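Local coordinates for KLLA0E03807p (Kluyveromyces lactis, PDB 3SQI), which probably binds centromeric DNA through this DNA-binding domain of Ndc10, a platform for inner kinetochore assembly in budding yeast, at residues A[206-211]-A[359-364]; A[148-153]-A[275-280]. One frame throughout, in Å; residues are numbered along the deposited sequence.

Interaction 1 (A[206-211]-A[359-364]); sequences YYLRFH and HDIFLD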
loop_
_atom_site.group_PDB
_atom_site.type_symbol
_atom_site.label_atom_id
_atom_site.label_comp_id
_atom_site.label_asym_id
_atom_site.label_seq_id
_atom_site.Cartn_x
_atom_site.Cartn_y
_atom_site.Cartn_z
ATOM N N TYR A 206 7.359 -9.531 -11.218
ATOM C CA TYR A 206 6.850 -10.894 -11.174
ATOM C C TYR A 206 6.900 -11.573 -12.534
ATOM O O TYR A 206 7.080 -12.790 -12.628
ATOM C CB TYR A 206 5.449 -10.940 -10.570
ATOM C CG TYR A 206 5.472 -11.087 -9.067
ATOM C CD1 TYR A 206 4.311 -11.324 -8.348
ATOM C CD2 TYR A 206 6.665 -10.992 -8.367
ATOM C CE1 TYR A 206 4.338 -11.464 -6.974
ATOM C CE2 TYR A 206 6.704 -11.130 -7.000
ATOM C CZ TYR A 206 5.539 -11.364 -6.306
ATOM O OH TYR A 206 5.587 -11.501 -4.939
ATOM N N TYR A 207 6.751 -10.785 -13.592
ATOM C CA TYR A 207 6.963 -11.307 -14.931
ATOM C C TYR A 207 8.412 -11.760 -15.041
ATOM O O TYR A 207 8.693 -12.888 -15.442
ATOM C CB TYR A 207 6.656 -10.245 -15.982
ATOM C CG TYR A 207 6.689 -10.764 -17.403
ATOM C CD1 TYR A 207 5.629 -11.500 -17.920
ATOM C CD2 TYR A 207 7.779 -10.515 -18.230
ATOM C CE1 TYR A 207 5.655 -11.974 -19.220
ATOM C CE2 TYR A 207 7.811 -10.986 -19.532
ATOM C CZ TYR A 207 6.747 -11.711 -20.021
ATOM O OH TYR A 207 6.780 -12.176 -21.314
ATOM N N LEU A 208 9.333 -10.879 -14.665
ATOM C CA LEU A 208 10.753 -11.209 -14.698
ATOM C C LEU A 208 11.077 -12.437 -13.846
ATOM O O LEU A 208 11.878 -13.287 -14.232
ATOM C CB LEU A 208 11.583 -10.014 -14.226
ATOM C CG LEU A 208 11.470 -8.747 -15.076
ATOM C CD1 LEU A 208 12.480 -7.715 -14.613
ATOM C CD2 LEU A 208 11.690 -9.065 -16.541
ATOM N N ARG A 209 10.446 -12.516 -12.683
ATOM C CA ARG A 209 10.726 -13.560 -11.708
ATOM C C ARG A 209 10.242 -14.905 -12.217
ATOM O O ARG A 209 10.931 -15.918 -12.102
ATOM C CB ARG A 209 10.030 -13.222 -10.385
ATOM C CG ARG A 209 10.171 -14.266 -9.280
ATOM C CD ARG A 209 9.597 -13.720 -7.972
ATOM N NE ARG A 209 9.480 -14.731 -6.922
ATOM C CZ ARG A 209 8.842 -14.536 -5.770
ATOM N NH1 ARG A 209 8.261 -13.368 -5.517
ATOM N NH2 ARG A 209 8.780 -15.512 -4.870
ATOM N N PHE A 210 9.058 -14.900 -12.810
ATOM C CA PHE A 210 8.372 -16.140 -13.132
ATOM C C PHE A 210 8.488 -16.577 -14.590
ATOM O O PHE A 210 9.005 -17.655 -14.878
ATOM C CB PHE A 210 6.920 -16.048 -12.695
ATOM C CG PHE A 210 6.750 -16.134 -11.220
ATOM C CD1 PHE A 210 7.037 -17.314 -10.558
ATOM C CD2 PHE A 210 6.326 -15.040 -10.488
ATOM C CE1 PHE A 210 6.891 -17.412 -9.195
ATOM C CE2 PHE A 210 6.179 -15.126 -9.118
ATOM C CZ PHE A 210 6.462 -16.316 -8.469
ATOM N N HIS A 211 7.973 -15.761 -15.500
ATOM C CA HIS A 211 8.176 -15.997 -16.919
ATOM C C HIS A 211 9.674 -15.970 -17.239
ATOM O O HIS A 211 10.180 -16.806 -17.991
ATOM C CB HIS A 211 7.428 -14.943 -17.738
ATOM C CG HIS A 211 7.643 -15.055 -19.214
ATOM N ND1 HIS A 211 6.626 -14.890 -20.129
ATOM C CD2 HIS A 211 8.761 -15.305 -19.938
ATOM C CE1 HIS A 211 7.105 -15.039 -21.351
ATOM N NE2 HIS A 211 8.399 -15.291 -21.262
ATOM N N HIS A 359 14.370 -1.296 -21.325
ATOM C CA HIS A 359 14.143 -2.110 -20.135
ATOM C C HIS A 359 14.174 -3.612 -20.439
ATOM O O HIS A 359 13.703 -4.048 -21.487
ATOM C CB HIS A 359 12.821 -1.719 -19.476
ATOM C CG HIS A 359 12.671 -2.218 -18.074
ATOM N ND1 HIS A 359 12.595 -3.559 -17.765
ATOM C CD2 HIS A 359 12.574 -1.556 -16.898
ATOM C CE1 HIS A 359 12.460 -3.702 -16.459
ATOM N NE2 HIS A 359 12.449 -2.501 -15.909
ATOM N N ASP A 360 14.725 -4.392 -19.510
ATOM C CA ASP A 360 14.869 -5.837 -19.676
ATOM C C ASP A 360 13.579 -6.500 -20.131
ATOM O O ASP A 360 13.596 -7.418 -20.954
ATOM C CB ASP A 360 15.315 -6.500 -18.369
ATOM C CG ASP A 360 16.746 -6.165 -17.987
ATOM O OD1 ASP A 360 17.469 -5.546 -18.805
ATOM O OD2 ASP A 360 17.149 -6.540 -16.862
ATOM N N ILE A 361 12.461 -6.047 -19.583
ATOM C CA ILE A 361 11.174 -6.662 -19.882
ATOM C C ILE A 361 10.921 -6.751 -21.392
ATOM O O ILE A 361 10.393 -7.748 -21.884
ATOM C CB ILE A 361 10.004 -5.921 -19.183
ATOM C CG1 ILE A 361 8.869 -6.893 -18.871
ATOM C CG2 ILE A 361 9.516 -4.740 -20.021
ATOM C CD1 ILE A 361 7.608 -6.215 -18.402
ATOM N N PHE A 362 11.327 -5.715 -22.119
ATOM C CA PHE A 362 11.046 -5.621 -23.544
ATOM C C PHE A 362 11.918 -6.546 -24.376
ATOM O O PHE A 362 11.734 -6.664 -25.585
ATOM C CB PHE A 362 11.191 -4.175 -24.015
ATOM C CG PHE A 362 10.252 -3.232 -23.331
ATOM C CD1 PHE A 362 8.890 -3.319 -23.548
ATOM C CD2 PHE A 362 10.728 -2.269 -22.461
ATOM C CE1 PHE A 362 8.019 -2.462 -22.917
ATOM C CE2 PHE A 362 9.857 -1.402 -21.828
ATOM C CZ PHE A 362 8.501 -1.504 -22.055
ATOM N N LEU A 363 12.869 -7.201 -23.724
ATOM C CA LEU A 363 13.792 -8.077 -24.431
ATOM C C LEU A 363 13.215 -9.469 -24.669
ATOM O O LEU A 363 13.811 -10.278 -25.374
ATOM C CB LEU A 363 15.132 -8.162 -23.700
ATOM C CG LEU A 363 16.096 -7.033 -24.063
ATOM C CD1 LEU A 363 15.462 -5.675 -23.777
ATOM C CD2 LEU A 363 17.421 -7.188 -23.332
ATOM N N ASP A 364 12.055 -9.747 -24.087
ATOM C CA ASP A 364 11.429 -11.044 -24.299
ATOM C C ASP A 364 10.847 -11.131 -25.709
ATOM O O ASP A 364 10.248 -10.176 -26.205
ATOM C CB ASP A 364 10.353 -11.312 -23.246
ATOM C CG ASP A 364 10.275 -12.779 -22.856
ATOM O OD1 ASP A 364 11.326 -13.456 -22.849
ATOM O OD2 ASP A 364 9.162 -13.256 -22.557
#
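The last turn of helix 198-210, where the chain runs on into the short hairpin of strands 212-213 and 217-218, packs against a short 3-10 turn (360-363) that follows helix 332-355. Tyr207, with CG anti to the backbone N (chi1 -173°), lies across Ile361 at about a right angle, its CD2 3.8 Å from Ile361 CG1. Leu208 sends CD2 to 4.1 Å from Ile361 CA, and its CD1 lies at the edge of the His359 ring. That ring accepts a bond from the start of the turn: Ile361 N donates to His359 ND1 over 3.1 Å, almost straight (176°) and in the ring plane, consistent with an unprotonated ND1. The polar end centres on Asp364. Tyr207 OH donates to Asp364 OD2 at 2.9 Å, the planes nearly perpendicular, although the hydroxyl's exact place is less certain; Asp364 OD1 accepts from Lys214 N of the hairpin. His211 NE2 approaches Asp364 OD2 tip to tip, ring and carboxylate steeply inclined, but at an angle too poor for a hydrogen bond. The imidazole has Tyr207 CZ over one face, towards the rim. An alanine at this position would probably leave the Asp364 carboxylate and the Tyr207 ring less enclosed, since the imidazole that reaches them is lost. The whole is an example of a helix end and a 3-10 turn joined by a buried carboxylate that also receives a hairpin amide.

Interaction 2 (A[148-153]-A[275-280]); sequences NTNVSF and WPQFPD
Asn150 shows how one side chain can join a helix ending to an extended loop. It is the first residue to leave helical geometry after helix 133-149, and its positive phi (43°) turns the chain away from the helix while its CB points toward segment 275-280. CB lies 3.5 Å from Pro276 O, and CG, anti to the backbone N (chi1 -179°), keeps almost the same distance from that carbonyl. At the tip the amide divides. OD1 comes within 4.1 Å of Trp275 CB, with the amide and indole planes 57° apart, but its strongest polar partner is Lys146 NZ, one turn back along the same helix. ND2 goes the other way, packing against CG of Gln277; it is 3.3 Å from Pro276 O, at an angle too poor for a hydrogen bond. No hydrogen bond joins the segments, so shape and van der Waals contact carry the meeting. One residue earlier, Thr149 OG1, anti to its backbone N, lies in the plane of the Phe278 ring at its edge, 3.9 Å from Phe278 CE2. Phe185 of strand 185-187 touches both Thr149 and Phe278, while Trp275 meets Phe101 and Phe147 edge-to-face. Ser152 is the N-cap of helix 153-158, its OG weakly bonded to Asp155 N. The arrangement is that of a tight helix-to-helix connection, with a left-handed residue closing the first helix and packing on a neighbouring loop.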
loop_
_atom_site.group_PDB
_atom_site.type_symbol
_atom_site.label_atom_id
_atom_site.label_comp_id
_atom_site.label_asym_id
_atom_site.label_seq_id
_atom_site.Cartn_x
_atom_site.Cartn_y
_atom_site.Cartn_z
ATOM N N ASN A 148 4.222 2.470 1.399
ATOM C CA ASN A 148 2.754 2.476 1.331
ATOM C C ASN A 148 2.037 1.846 2.531
ATOM O O ASN A 148 1.026 2.358 2.998
ATOM C CB ASN A 148 2.250 1.844 0.028
ATOM C CG ASN A 148 2.088 2.859 -1.085
ATOM O OD1 ASN A 148 2.961 3.698 -1.308
ATOM N ND2 ASN A 148 0.955 2.802 -1.780
ATOM N N THR A 149 2.550 0.716 3.000
ATOM C CA THR A 149 1.945 -0.017 4.104
ATOM C C THR A 149 2.531 0.289 5.497
ATOM O O THR A 149 1.942 -0.076 6.515
ATOM C CB THR A 149 2.105 -1.522 3.867
ATOM O OG1 THR A 149 1.289 -2.238 4.794
ATOM C CG2 THR A 149 3.570 -1.938 4.062
ATOM N N ASN A 150 3.673 0.965 5.540
ATOM C CA ASN A 150 4.425 1.155 6.788
ATOM C C ASN A 150 4.536 -0.087 7.695
ATOM O O ASN A 150 4.031 -0.092 8.816
ATOM C CB ASN A 150 3.889 2.352 7.575
ATOM C CG ASN A 150 4.660 2.595 8.849
ATOM O OD1 ASN A 150 5.835 2.963 8.817
ATOM N ND2 ASN A 150 4.008 2.385 9.984
ATOM N N VAL A 151 5.227 -1.123 7.221
ATOM C CA VAL A 151 5.338 -2.381 7.967
ATOM C C VAL A 151 6.775 -2.736 8.406
ATOM O O VAL A 151 7.756 -2.381 7.750
ATOM C CB VAL A 151 4.737 -3.567 7.158
ATOM C CG1 VAL A 151 4.896 -4.874 7.920
ATOM C CG2 VAL A 151 3.267 -3.317 6.841
ATOM N N SER A 152 6.887 -3.447 9.524
ATOM C CA SER A 152 8.171 -3.967 9.976
ATOM C C SER A 152 8.815 -4.836 8.902
ATOM O O SER A 152 8.117 -5.495 8.136
ATOM C CB SER A 152 7.968 -4.810 11.231
ATOM O OG SER A 152 9.021 -5.745 11.383
ATOM N N PHE A 153 10.142 -4.845 8.837
ATOM C CA PHE A 153 10.821 -5.725 7.889
ATOM C C PHE A 153 10.550 -7.190 8.204
ATOM O O PHE A 153 10.090 -7.948 7.348
ATOM C CB PHE A 153 12.327 -5.485 7.889
ATOM C CG PHE A 153 13.101 -6.523 7.118
ATOM C CD1 PHE A 153 13.341 -6.364 5.761
ATOM C CD2 PHE A 153 13.574 -7.664 7.747
ATOM C CE1 PHE A 153 14.044 -7.318 5.048
ATOM C CE2 PHE A 153 14.279 -8.619 7.041
ATOM C CZ PHE A 153 14.513 -8.446 5.688
ATOM N N TRP A 275 4.943 8.250 11.274
ATOM C CA TRP A 275 4.120 7.779 10.166
ATOM C C TRP A 275 2.855 6.996 10.545
ATOM O O TRP A 275 2.850 6.218 11.511
ATOM C CB TRP A 275 4.972 6.958 9.203
ATOM C CG TRP A 275 5.825 7.810 8.338
ATOM C CD1 TRP A 275 6.180 9.108 8.561
ATOM C CD2 TRP A 275 6.415 7.440 7.088
ATOM N NE1 TRP A 275 6.968 9.565 7.533
ATOM C CE2 TRP A 275 7.126 8.560 6.616
ATOM C CE3 TRP A 275 6.412 6.267 6.327
ATOM C CZ2 TRP A 275 7.829 8.542 5.417
ATOM C CZ3 TRP A 275 7.108 6.251 5.141
ATOM C CH2 TRP A 275 7.808 7.382 4.695
ATOM N N PRO A 276 1.783 7.206 9.766
ATOM C CA PRO A 276 0.502 6.494 9.776
ATOM C C PRO A 276 0.672 4.983 9.697
ATOM O O PRO A 276 1.630 4.510 9.076
ATOM C CB PRO A 276 -0.169 6.990 8.496
ATOM C CG PRO A 276 0.341 8.376 8.345
ATOM C CD PRO A 276 1.760 8.355 8.846
ATOM N N GLN A 277 -0.263 4.251 10.307
ATOM C CA GLN A 277 -0.275 2.787 10.312
ATOM C C GLN A 277 -1.687 2.216 10.140
ATOM O O GLN A 277 -2.677 2.884 10.429
ATOM C CB GLN A 277 0.287 2.261 11.632
ATOM C CG GLN A 277 1.698 2.687 11.932
ATOM C CD GLN A 277 2.075 2.413 13.375
ATOM O OE1 GLN A 277 2.416 3.331 14.123
ATOM N NE2 GLN A 277 2.004 1.146 13.779
ATOM N N PHE A 278 -1.781 0.975 9.675
ATOM C CA PHE A 278 -3.061 0.280 9.716
ATOM C C PHE A 278 -3.308 -0.194 11.144
ATOM O O PHE A 278 -2.361 -0.462 11.884
ATOM C CB PHE A 278 -3.091 -0.911 8.750
ATOM C CG PHE A 278 -3.169 -0.520 7.303
ATOM C CD1 PHE A 278 -4.234 0.230 6.828
ATOM C CD2 PHE A 278 -2.177 -0.905 6.414
ATOM C CE1 PHE A 278 -4.303 0.599 5.493
ATOM C CE2 PHE A 278 -2.240 -0.541 5.081
ATOM C CZ PHE A 278 -3.306 0.210 4.619
ATOM N N PRO A 279 -4.583 -0.284 11.541
ATOM C CA PRO A 279 -4.995 -0.822 12.840
ATOM C C PRO A 279 -4.695 -2.306 12.897
ATOM O O PRO A 279 -4.170 -2.835 11.916
ATOM C CB PRO A 279 -6.508 -0.619 12.829
ATOM C CG PRO A 279 -6.749 0.454 11.819
ATOM C CD PRO A 279 -5.722 0.243 10.775
ATOM N N ASP A 280 -5.014 -2.975 14.001
ATOM C CA ASP A 280 -4.925 -4.433 14.001
ATOM C C ASP A 280 -6.258 -5.111 14.277
ATOM O O ASP A 280 -7.053 -4.643 15.092
ATOM C CB ASP A 280 -3.867 -4.961 14.963
ATOM C CG ASP A 280 -3.695 -6.468 14.853
ATOM O OD1 ASP A 280 -4.080 -7.190 15.799
ATOM O OD2 ASP A 280 -3.192 -6.931 13.805
#

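Overall arrangement
The two contacts are separate parts of one DNA-binding fragment, their centres 30 Å apart and their nearest atoms about 13 Å apart. Along the chain their segments alternate: 148-153, 206-211, 275-280, then 359-364. The path leaves interaction 2 through the three-stranded antiparallel sheet, reaches interaction 1 by helix 198-210, returns to interaction 2 in the loop after helix 265-269, and comes back to interaction 1 beyond helix 332-355. Interaction 2 lies nearer the centre of the chain, interaction 1 farther out. Their nearest atoms are about 8 Å and 11 Å from the bound DNA, respectively, so neither touches it directly; both are packing contacts that join sequence-distant pieces.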